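Local atomic coordinates of glutaredoxin 1 (Francisella tularensis subsp. tularensis, PDB entry 3MSZ), a protein that probably reduces protein disulfides as a small glutathione-binding oxidoreductase of the thioredoxin superfamily. Residues K7-N12 and S43-E48; W19-F24 and I29-T34. One frame throughout, in Å; residues are numbered along the deposited sequence.

In the fold
From the N terminus, strand 6-10 runs up the middle of the glutaredoxin sheet and leads into helix 15-26. The chain then turns back and lays down strand 32-35 parallel to strand 6-10, and interaction 2 (residues 19-24 with 29-34) closes this short turn, holding the helix against the edge strand. Helix 39-50 follows, and interaction 1 (residues 7-12 with 43-48) closes a much longer loop by returning that helix to the first strand. Interaction 2 thus falls wholly within the span of interaction 1. The two meet in the sheet, where Ile8 and Thr10 bond through their backbones to Thr34, and Thr10 OG1 bonds to Glu33 OE2.

Interaction 1: residues K7-N12 and S43-E48; sequences KIYTRN and SKFYDE. With CAC (cacodylate ion), chain C.
The contact belongs to the packing of helix 39-50 on the sheet of a glutaredoxin, where Phe45 rests its ring tip over one face of Tyr9. Phe45 CZ lies 3.4 Å from Tyr9 CG, and Phe45 CE1 stands 3.3 Å above the tyrosine plane, displaced toward the ring's rim. The planes are inclined by 37° with centroids 4.4 Å apart, an oblique aromatic pair in which Phe45 CE1 and CZ do the touching. Phe45 reaches across because its CG is anti to the backbone N, which carries the ring off the helix toward the strand. The interface is small, 104 Å² in all, and contains no hydrogen bond between the segments. In the thioredoxin-like fold, strand 6-10 is an inner strand, lying between strand 32-35 and strand 64-67; Tyr9 faces the helix from this strand, and Ile36 and Ile59 also pack on Phe45. At the far end of the tyrosine, Lys7 NZ donates a hydrogen bond of 3.0 Å to Tyr9 OH, linking two residues whose side chains leave the same face of the strand. Beyond the strand end, Arg11 extends from CG to NE and grips a cacodylate ion that probably came with the crystallisation solution. Its NE and NH1 both donate to cacodylate O1, at 3.0 Å and 2.8 Å, and this oxygen lies in the guanidinium plane at its edge, a forked grip on one acceptor with N-H...O angles of 142° and 152°. Val62 N, from the glutathione pocket, is another donor to the ion.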
ATOM      1  N   LYS A   7       5.651  -2.045   2.729  1.00 25.19           N
ATOM      2  CA  LYS A   7       4.686  -1.605   3.716  1.00 25.63           C
ATOM      3  C   LYS A   7       3.332  -1.390   3.042  1.00 25.92           C
ATOM      4  O   LYS A   7       3.232  -0.734   1.995  1.00 28.10           O
ATOM      5  CB  LYS A   7       5.174  -0.294   4.348  1.00 35.01           C
ATOM      6  CG  LYS A   7       4.247   0.268   5.405  1.00 42.71           C
ATOM      7  CD  LYS A   7       4.263  -0.596   6.653  1.00 56.06           C
ATOM      8  CE  LYS A   7       3.463   0.027   7.781  1.00 59.10           C
ATOM      9  NZ  LYS A   7       4.122   1.253   8.320  1.00 59.31           N
ATOM     10  N   ILE A   8       2.287  -1.961   3.637  0.69 24.43           N
ATOM     11  CA  ILE A   8       0.929  -1.798   3.139  0.69 21.80           C
ATOM     12  C   ILE A   8      -0.012  -1.280   4.219  0.69 23.81           C
ATOM     13  O   ILE A   8      -0.106  -1.853   5.313  0.69 24.06           O
ATOM     14  CB  ILE A   8       0.306  -3.123   2.634  0.69 18.58           C
ATOM     15  CG1 ILE A   8       1.346  -3.952   1.861  0.69 24.83           C
ATOM     16  CG2 ILE A   8      -0.896  -2.811   1.742  0.69 16.25           C
ATOM     17  CD1 ILE A   8       0.782  -5.255   1.246  0.69 23.65           C
ATOM     18  N   TYR A   9      -0.731  -0.215   3.882  1.00 22.36           N
ATOM     19  CA  TYR A   9      -1.732   0.340   4.752  1.00 21.08           C
ATOM     20  C   TYR A   9      -3.097  -0.112   4.271  1.00 22.41           C
ATOM     21  O   TYR A   9      -3.425   0.051   3.091  1.00 21.06           O
ATOM     22  CB  TYR A   9      -1.622   1.868   4.731  1.00 21.71           C
ATOM     23  CG  TYR A   9      -0.338   2.369   5.365  1.00 28.41           C
ATOM     24  CD1 TYR A   9      -0.275   2.605   6.734  1.00 32.00           C
ATOM     25  CD2 TYR A   9       0.794   2.637   4.595  1.00 33.45           C
ATOM     26  CE1 TYR A   9       0.892   3.078   7.329  1.00 33.19           C
ATOM     27  CE2 TYR A   9       1.988   3.110   5.187  1.00 31.84           C
ATOM     28  CZ  TYR A   9       2.008   3.337   6.557  1.00 35.29           C
ATOM     29  OH  TYR A   9       3.152   3.797   7.183  1.00 38.16           O
ATOM     30  N   THR A  10      -3.896  -0.648   5.198  1.00 17.09           N
ATOM     31  CA  THR A  10      -5.132  -1.296   4.846  1.00 13.53           C
ATOM     32  C   THR A  10      -6.235  -1.022   5.864  1.00 21.64           C
ATOM     33  O   THR A  10      -6.024  -0.347   6.872  1.00 23.29           O
ATOM     34  CB  THR A  10      -4.946  -2.843   4.792  1.00 21.96           C
ATOM     35  OG1 THR A  10      -4.646  -3.308   6.105  1.00 27.13           O
ATOM     36  CG2 THR A  10      -3.778  -3.222   3.883  1.00 21.58           C
ATOM     37  N   ARG A  11      -7.424  -1.532   5.558  1.00 24.76           N
ATOM     38  CA  ARG A  11      -8.501  -1.633   6.529  1.00 25.61           C
ATOM     39  C   ARG A  11      -9.162  -3.012   6.311  1.00 29.77           C
ATOM     40  O   ARG A  11      -8.995  -3.648   5.234  1.00 25.62           O
ATOM     41  CB  ARG A  11      -9.502  -0.484   6.342  1.00 21.32           C
ATOM     42  CG  ARG A  11     -10.434  -0.672   5.122  1.00 23.02           C
ATOM     43  CD  ARG A  11     -11.393   0.521   4.988  1.00 23.65           C
ATOM     44  NE  ARG A  11     -12.242   0.421   3.791  1.00 25.80           N
ATOM     45  CZ  ARG A  11     -13.297  -0.393   3.665  1.00 26.90           C
ATOM     46  NH1 ARG A  11     -14.009  -0.384   2.550  1.00 30.12           N
ATOM     47  NH2 ARG A  11     -13.658  -1.205   4.658  1.00 27.76           N
ATOM     48  N   ASN A  12      -9.869  -3.503   7.327  1.00 30.17           N
ATOM     49  CA  ASN A  12     -10.687  -4.724   7.165  1.00 27.48           C
ATOM     50  C   ASN A  12     -11.944  -4.424   6.335  1.00 24.01           C
ATOM     51  O   ASN A  12     -12.479  -3.312   6.390  1.00 23.20           O
ATOM     52  CB  ASN A  12     -11.082  -5.291   8.538  1.00 34.24           C
ATOM     53  CG  ASN A  12      -9.875  -5.721   9.361  1.00 35.73           C
ATOM     54  OD1 ASN A  12      -9.130  -6.612   8.954  1.00 38.27           O
ATOM     55  ND2 ASN A  12      -9.674  -5.083  10.515  1.00 30.87           N
ATOM     56  N   SER A  43      -8.462   9.212   7.990  1.00 25.62           N
ATOM     57  CA  SER A  43      -8.379  10.555   7.410  1.00 27.97           C
ATOM     58  C   SER A  43      -7.179  11.298   7.966  1.00 23.80           C
ATOM     59  O   SER A  43      -6.601  12.129   7.285  1.00 24.06           O
ATOM     60  CB  SER A  43      -9.662  11.362   7.598  1.00 35.84           C
ATOM     61  OG  SER A  43     -10.091  11.288   8.920  1.00 42.75           O
ATOM     62  N   LYS A  44      -6.811  10.981   9.205  1.00 26.43           N
ATOM     63  CA  LYS A  44      -5.626  11.553   9.821  1.00 30.25           C
ATOM     64  C   LYS A  44      -4.362  11.034   9.123  1.00 27.60           C
ATOM     65  O   LYS A  44      -3.422  11.773   8.878  1.00 22.28           O
ATOM     66  CB  LYS A  44      -5.583  11.213  11.314  1.00 34.20           C
ATOM     67  CG  LYS A  44      -4.483  11.952  12.103  1.00 50.62           C
ATOM     68  CD  LYS A  44      -4.265  11.371  13.520  1.00 59.96           C
ATOM     69  CE  LYS A  44      -3.218  12.168  14.324  1.00 65.75           C
ATOM     70  NZ  LYS A  44      -2.984  11.631  15.717  1.00 68.13           N
ATOM     71  N   PHE A  45      -4.330   9.741   8.862  1.00 24.20           N
ATOM     72  CA  PHE A  45      -3.278   9.150   8.064  1.00 24.12           C
ATOM     73  C   PHE A  45      -3.204   9.768   6.637  1.00 22.50           C
ATOM     74  O   PHE A  45      -2.129  10.136   6.168  1.00 22.73           O
ATOM     75  CB  PHE A  45      -3.540   7.643   7.993  1.00 27.27           C
ATOM     76  CG  PHE A  45      -2.711   6.937   6.976  1.00 29.53           C
ATOM     77  CD1 PHE A  45      -1.391   6.625   7.244  1.00 30.27           C
ATOM     78  CD2 PHE A  45      -3.254   6.580   5.758  1.00 31.38           C
ATOM     79  CE1 PHE A  45      -0.620   5.982   6.304  1.00 36.95           C
ATOM     80  CE2 PHE A  45      -2.489   5.919   4.818  1.00 34.00           C
ATOM     81  CZ  PHE A  45      -1.170   5.622   5.090  1.00 33.05           C
ATOM     82  N   TYR A  46      -4.339   9.903   5.952  1.00 18.23           N
ATOM     83  CA  TYR A  46      -4.335  10.555   4.643  1.00 20.28           C
ATOM     84  C   TYR A  46      -3.719  11.948   4.702  1.00 26.69           C
ATOM     85  O   TYR A  46      -2.832  12.296   3.895  1.00 22.69           O
ATOM     86  CB  TYR A  46      -5.746  10.655   4.038  1.00 23.79           C
ATOM     87  CG  TYR A  46      -6.422   9.315   3.748  1.00 19.93           C
ATOM     88  CD1 TYR A  46      -5.668   8.203   3.410  1.00 24.40           C
ATOM     89  CD2 TYR A  46      -7.818   9.173   3.837  1.00 23.35           C
ATOM     90  CE1 TYR A  46      -6.266   6.964   3.160  1.00 30.57           C
ATOM     91  CE2 TYR A  46      -8.439   7.939   3.577  1.00 24.21           C
ATOM     92  CZ  TYR A  46      -7.649   6.840   3.234  1.00 33.18           C
ATOM     93  OH  TYR A  46      -8.218   5.611   2.964  1.00 34.99           O
ATOM     94  N   ASP A  47      -4.184  12.750   5.647  0.53 25.71           N
ATOM     95  CA  ASP A  47      -3.750  14.141   5.697  0.53 27.26           C
ATOM     96  C   ASP A  47      -2.253  14.212   6.042  0.53 27.49           C
ATOM     97  O   ASP A  47      -1.496  14.992   5.449  0.53 26.74           O
ATOM     98  CB  ASP A  47      -4.619  14.937   6.686  0.53 32.84           C
ATOM     99  CG  ASP A  47      -6.100  15.006   6.261  0.53 40.33           C
ATOM    100  OD1 ASP A  47      -6.531  14.274   5.328  0.53 38.45           O
ATOM    101  OD2 ASP A  47      -6.845  15.804   6.878  0.53 46.19           O
ATOM    102  N   GLU A  48      -1.821  13.361   6.970  1.00 26.41           N
ATOM    103  CA  GLU A  48      -0.424  13.244   7.311  1.00 29.71           C
ATOM    104  C   GLU A  48       0.443  12.848   6.101  1.00 28.01           C
ATOM    105  O   GLU A  48       1.399  13.520   5.780  1.00 26.02           O
ATOM    106  CB  GLU A  48      -0.261  12.204   8.386  1.00 38.38           C
ATOM    107  CG  GLU A  48      -0.753  12.655   9.722  1.00 53.10           C
ATOM    108  CD  GLU A  48      -0.413  11.655  10.822  1.00 63.89           C
ATOM    109  OE1 GLU A  48      -0.195  10.456  10.498  1.00 66.30           O
ATOM    110  OE2 GLU A  48      -0.364  12.078  12.002  1.00 66.38           O
TER
HETATM  111 AS   CAC C  91     -12.083   3.086   1.208  1.00161.33          AS
HETATM  112  O1  CAC C  91     -12.584   1.442   0.955  1.00 83.18           O
HETATM  113  O2  CAC C  91     -10.520   3.202   0.490  1.00 35.09           O
HETATM  114  C1  CAC C  91     -13.319   4.332   0.324  1.00 85.65           C
HETATM  115  C2  CAC C  91     -11.943   3.495   3.116  1.00 72.72           C

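Interaction 2: residues W19-F24 and I29-T34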
ATOM      1  N   TRP A  19      -6.633  -8.131  -2.255  1.00 18.14           N
ATOM      2  CA  TRP A  19      -5.991  -8.441  -3.540  1.00 21.84           C
ATOM      3  C   TRP A  19      -4.517  -8.050  -3.521  1.00 22.35           C
ATOM      4  O   TRP A  19      -3.683  -8.725  -4.100  1.00 19.92           O
ATOM      5  CB  TRP A  19      -6.672  -7.762  -4.734  1.00 20.40           C
ATOM      6  CG  TRP A  19      -8.143  -8.020  -4.819  1.00 23.07           C
ATOM      7  CD1 TRP A  19      -9.106  -7.139  -5.233  1.00 23.02           C
ATOM      8  CD2 TRP A  19      -8.831  -9.224  -4.445  1.00 19.99           C
ATOM      9  NE1 TRP A  19     -10.355  -7.726  -5.145  1.00 22.05           N
ATOM     10  CE2 TRP A  19     -10.207  -9.014  -4.690  1.00 25.88           C
ATOM     11  CE3 TRP A  19      -8.416 -10.481  -3.970  1.00 18.73           C
ATOM     12  CZ2 TRP A  19     -11.177 -10.001  -4.443  1.00 29.39           C
ATOM     13  CZ3 TRP A  19      -9.386 -11.459  -3.731  1.00 23.83           C
ATOM     14  CH2 TRP A  19     -10.744 -11.201  -3.954  1.00 24.12           C
ATOM     15  N   ALA A  20      -4.201  -6.951  -2.868  1.00 15.97           N
ATOM     16  CA  ALA A  20      -2.820  -6.494  -2.829  1.00 20.61           C
ATOM     17  C   ALA A  20      -1.962  -7.445  -2.026  1.00 22.66           C
ATOM     18  O   ALA A  20      -0.847  -7.826  -2.446  1.00 21.95           O
ATOM     19  CB  ALA A  20      -2.747  -5.038  -2.219  1.00 20.51           C
ATOM     20  N   LYS A  21      -2.440  -7.792  -0.833  1.00 24.76           N
ATOM     21  CA  LYS A  21      -1.716  -8.742   0.046  1.00 25.90           C
ATOM     22  C   LYS A  21      -1.556 -10.097  -0.630  1.00 25.86           C
ATOM     23  O   LYS A  21      -0.485 -10.701  -0.598  1.00 28.60           O
ATOM     24  CB  LYS A  21      -2.448  -8.907   1.376  1.00 26.95           C
ATOM     25  CG  LYS A  21      -2.398  -7.646   2.232  1.00 28.05           C
ATOM     26  CD  LYS A  21      -3.039  -7.851   3.602  1.00 29.25           C
ATOM     27  CE  LYS A  21      -4.549  -7.647   3.524  1.00 33.43           C
ATOM     28  NZ  LYS A  21      -5.209  -7.807   4.860  1.00 38.02           N
ATOM     29  N   GLN A  22      -2.641 -10.577  -1.225  1.00 23.11           N
ATOM     30  CA  GLN A  22      -2.616 -11.842  -1.943  1.00 22.22           C
ATOM     31  C   GLN A  22      -1.554 -11.850  -3.034  1.00 23.74           C
ATOM     32  O   GLN A  22      -0.882 -12.863  -3.252  1.00 22.45           O
ATOM     33  CB  GLN A  22      -3.976 -12.083  -2.584  1.00 21.14           C
ATOM     34  CG  GLN A  22      -4.019 -13.331  -3.402  1.00 26.38           C
ATOM     35  CD  GLN A  22      -5.409 -13.560  -4.015  1.00 30.66           C
ATOM     36  OE1 GLN A  22      -6.165 -14.414  -3.564  1.00 34.37           O
ATOM     37  NE2 GLN A  22      -5.738 -12.780  -5.032  1.00 21.39           N
ATOM     38  N   TRP A  23      -1.393 -10.719  -3.720  1.00 20.62           N
ATOM     39  CA  TRP A  23      -0.365 -10.633  -4.749  1.00 25.74           C
ATOM     40  C   TRP A  23       1.041 -10.837  -4.159  1.00 24.79           C
ATOM     41  O   TRP A  23       1.872 -11.574  -4.708  1.00 22.54           O
ATOM     42  CB  TRP A  23      -0.433  -9.291  -5.499  1.00 28.52           C
ATOM     43  CG  TRP A  23       0.498  -9.249  -6.693  1.00 31.54           C
ATOM     44  CD1 TRP A  23       0.221  -9.688  -7.972  1.00 37.24           C
ATOM     45  CD2 TRP A  23       1.863  -8.795  -6.716  1.00 27.98           C
ATOM     46  NE1 TRP A  23       1.324  -9.517  -8.779  1.00 38.29           N
ATOM     47  CE2 TRP A  23       2.342  -8.964  -8.044  1.00 35.18           C
ATOM     48  CE3 TRP A  23       2.724  -8.262  -5.754  1.00 25.12           C
ATOM     49  CZ2 TRP A  23       3.651  -8.601  -8.437  1.00 31.15           C
ATOM     50  CZ3 TRP A  23       4.040  -7.904  -6.148  1.00 36.45           C
ATOM     51  CH2 TRP A  23       4.483  -8.086  -7.477  1.00 34.15           C
ATOM     52  N   PHE A  24       1.323 -10.153  -3.059  1.00 24.21           N
ATOM     53  CA  PHE A  24       2.622 -10.292  -2.408  1.00 29.58           C
ATOM     54  C   PHE A  24       2.826 -11.722  -1.918  1.00 29.24           C
ATOM     55  O   PHE A  24       3.896 -12.307  -2.123  1.00 26.26           O
ATOM     56  CB  PHE A  24       2.766  -9.277  -1.268  1.00 28.23           C
ATOM     57  CG  PHE A  24       2.997  -7.869  -1.763  1.00 27.12           C
ATOM     58  CD1 PHE A  24       4.193  -7.536  -2.402  1.00 28.46           C
ATOM     59  CD2 PHE A  24       2.025  -6.896  -1.620  1.00 29.81           C
ATOM     60  CE1 PHE A  24       4.417  -6.245  -2.897  1.00 31.16           C
ATOM     61  CE2 PHE A  24       2.245  -5.594  -2.090  1.00 31.04           C
ATOM     62  CZ  PHE A  24       3.446  -5.278  -2.740  1.00 27.43           C
ATOM     63  N   ILE A  29       6.522 -12.659  -1.120  1.00 29.17           N
ATOM     64  CA  ILE A  29       7.123 -11.399  -0.708  1.00 32.30           C
ATOM     65  C   ILE A  29       6.523 -11.013   0.642  1.00 31.51           C
ATOM     66  O   ILE A  29       5.312 -10.848   0.764  1.00 29.38           O
ATOM     67  CB  ILE A  29       6.892 -10.309  -1.781  1.00 32.86           C
ATOM     68  CG1 ILE A  29       7.639 -10.689  -3.062  1.00 33.30           C
ATOM     69  CG2 ILE A  29       7.311  -8.907  -1.269  1.00 34.95           C
ATOM     70  CD1 ILE A  29       7.332  -9.777  -4.236  1.00 40.85           C
ATOM     71  N   ALA A  30       7.363 -10.922   1.668  1.00 30.53           N
ATOM     72  CA  ALA A  30       6.889 -10.525   2.992  1.00 37.28           C
ATOM     73  C   ALA A  30       6.556  -9.044   3.016  1.00 30.07           C
ATOM     74  O   ALA A  30       7.081  -8.277   2.236  1.00 32.37           O
ATOM     75  CB  ALA A  30       7.941 -10.838   4.063  1.00 40.11           C
ATOM     76  N   PHE A  31       5.678  -8.640   3.918  1.00 33.34           N
ATOM     77  CA  PHE A  31       5.281  -7.239   3.993  1.00 32.81           C
ATOM     78  C   PHE A  31       4.832  -6.960   5.413  1.00 32.52           C
ATOM     79  O   PHE A  31       4.451  -7.886   6.143  1.00 30.85           O
ATOM     80  CB  PHE A  31       4.137  -6.929   3.014  1.00 29.92           C
ATOM     81  CG  PHE A  31       2.900  -7.790   3.215  1.00 30.60           C
ATOM     82  CD1 PHE A  31       2.720  -8.966   2.481  1.00 31.69           C
ATOM     83  CD2 PHE A  31       1.935  -7.441   4.156  1.00 25.80           C
ATOM     84  CE1 PHE A  31       1.582  -9.763   2.675  1.00 31.41           C
ATOM     85  CE2 PHE A  31       0.788  -8.242   4.364  1.00 23.88           C
ATOM     86  CZ  PHE A  31       0.611  -9.394   3.621  1.00 31.22           C
ATOM     87  N   ASP A  32       4.899  -5.688   5.791  1.00 25.49           N
ATOM     88  CA  ASP A  32       4.351  -5.207   7.047  1.00 37.29           C
ATOM     89  C   ASP A  32       3.041  -4.472   6.772  1.00 34.75           C
ATOM     90  O   ASP A  32       2.980  -3.518   5.967  1.00 31.53           O
ATOM     91  CB  ASP A  32       5.329  -4.262   7.753  1.00 51.21           C
ATOM     92  CG  ASP A  32       4.800  -3.780   9.103  1.00 66.61           C
ATOM     93  OD1 ASP A  32       4.617  -4.629  10.012  1.00 70.54           O
ATOM     94  OD2 ASP A  32       4.554  -2.560   9.254  1.00 72.88           O
ATOM     95  N   GLU A  33       1.991  -4.923   7.445  1.00 30.95           N
ATOM     96  CA  GLU A  33       0.676  -4.348   7.259  1.00 26.91           C
ATOM     97  C   GLU A  33       0.346  -3.450   8.447  1.00 26.49           C
ATOM     98  O   GLU A  33       0.503  -3.846   9.612  1.00 28.30           O
ATOM     99  CB  GLU A  33      -0.388  -5.454   7.131  1.00 26.14           C
ATOM    100  CG  GLU A  33      -1.807  -4.916   6.847  1.00 30.36           C
ATOM    101  CD  GLU A  33      -2.880  -6.030   6.821  1.00 37.77           C
ATOM    102  OE1 GLU A  33      -2.601  -7.112   7.357  1.00 42.39           O
ATOM    103  OE2 GLU A  33      -4.008  -5.829   6.282  1.00 35.45           O
ATOM    104  N   THR A  34      -0.145  -2.257   8.148  1.00 23.43           N
ATOM    105  CA  THR A  34      -0.755  -1.402   9.165  1.00 28.01           C
ATOM    106  C   THR A  34      -2.244  -1.265   8.875  1.00 29.89           C
ATOM    107  O   THR A  34      -2.619  -0.754   7.814  1.00 24.80           O
ATOM    108  CB  THR A  34      -0.114  -0.035   9.118  1.00 30.56           C
ATOM    109  OG1 THR A  34       1.257  -0.180   9.487  1.00 37.89           O
ATOM    110  CG2 THR A  34      -0.797   0.942  10.070  1.00 34.50           C
TER
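Ile29 begins the contact with its backbone: its N donates to Phe24 O at 2.8 Å, nearly straight at 165°, although the donor stands above the carbonyl plane. Its side chain points to the helix: Ile29 CG2 lies 3.6 Å from Phe24 CD1, and Ile29 CD1 a looser 4.2 Å from Trp23 CZ3. Phe31 comes next, its CG held between the backbone N and the carbonyl carbon. The ring is thereby directed at the helix, where Phe31 CD1 meets Phe24 CB at 3.8 Å and Phe31 CZ meets Lys21 CG at 3.7 Å; the lysine chain crosses the phenylalanine at about a right angle. Two residues on, in strand 32-35, Glu33 stretches out to take Lys21 NZ on the syn side of OE2 at 2.7 Å, the nitrogen 33° out of the carboxylate plane. The lysine's bend at chi3 (-84°) brings its amine round to this salt bridge. Together these contacts join the helix of the beta-alpha-beta unit 6-10, 15-26, 32-35 to its second strand and the residues leading into it. Because Glu33 OE2 also accepts from Thr10 OG1, one carboxylate oxygen links helix and both parallel strands, and the positive amine beside it would be expected to favour its ionised form.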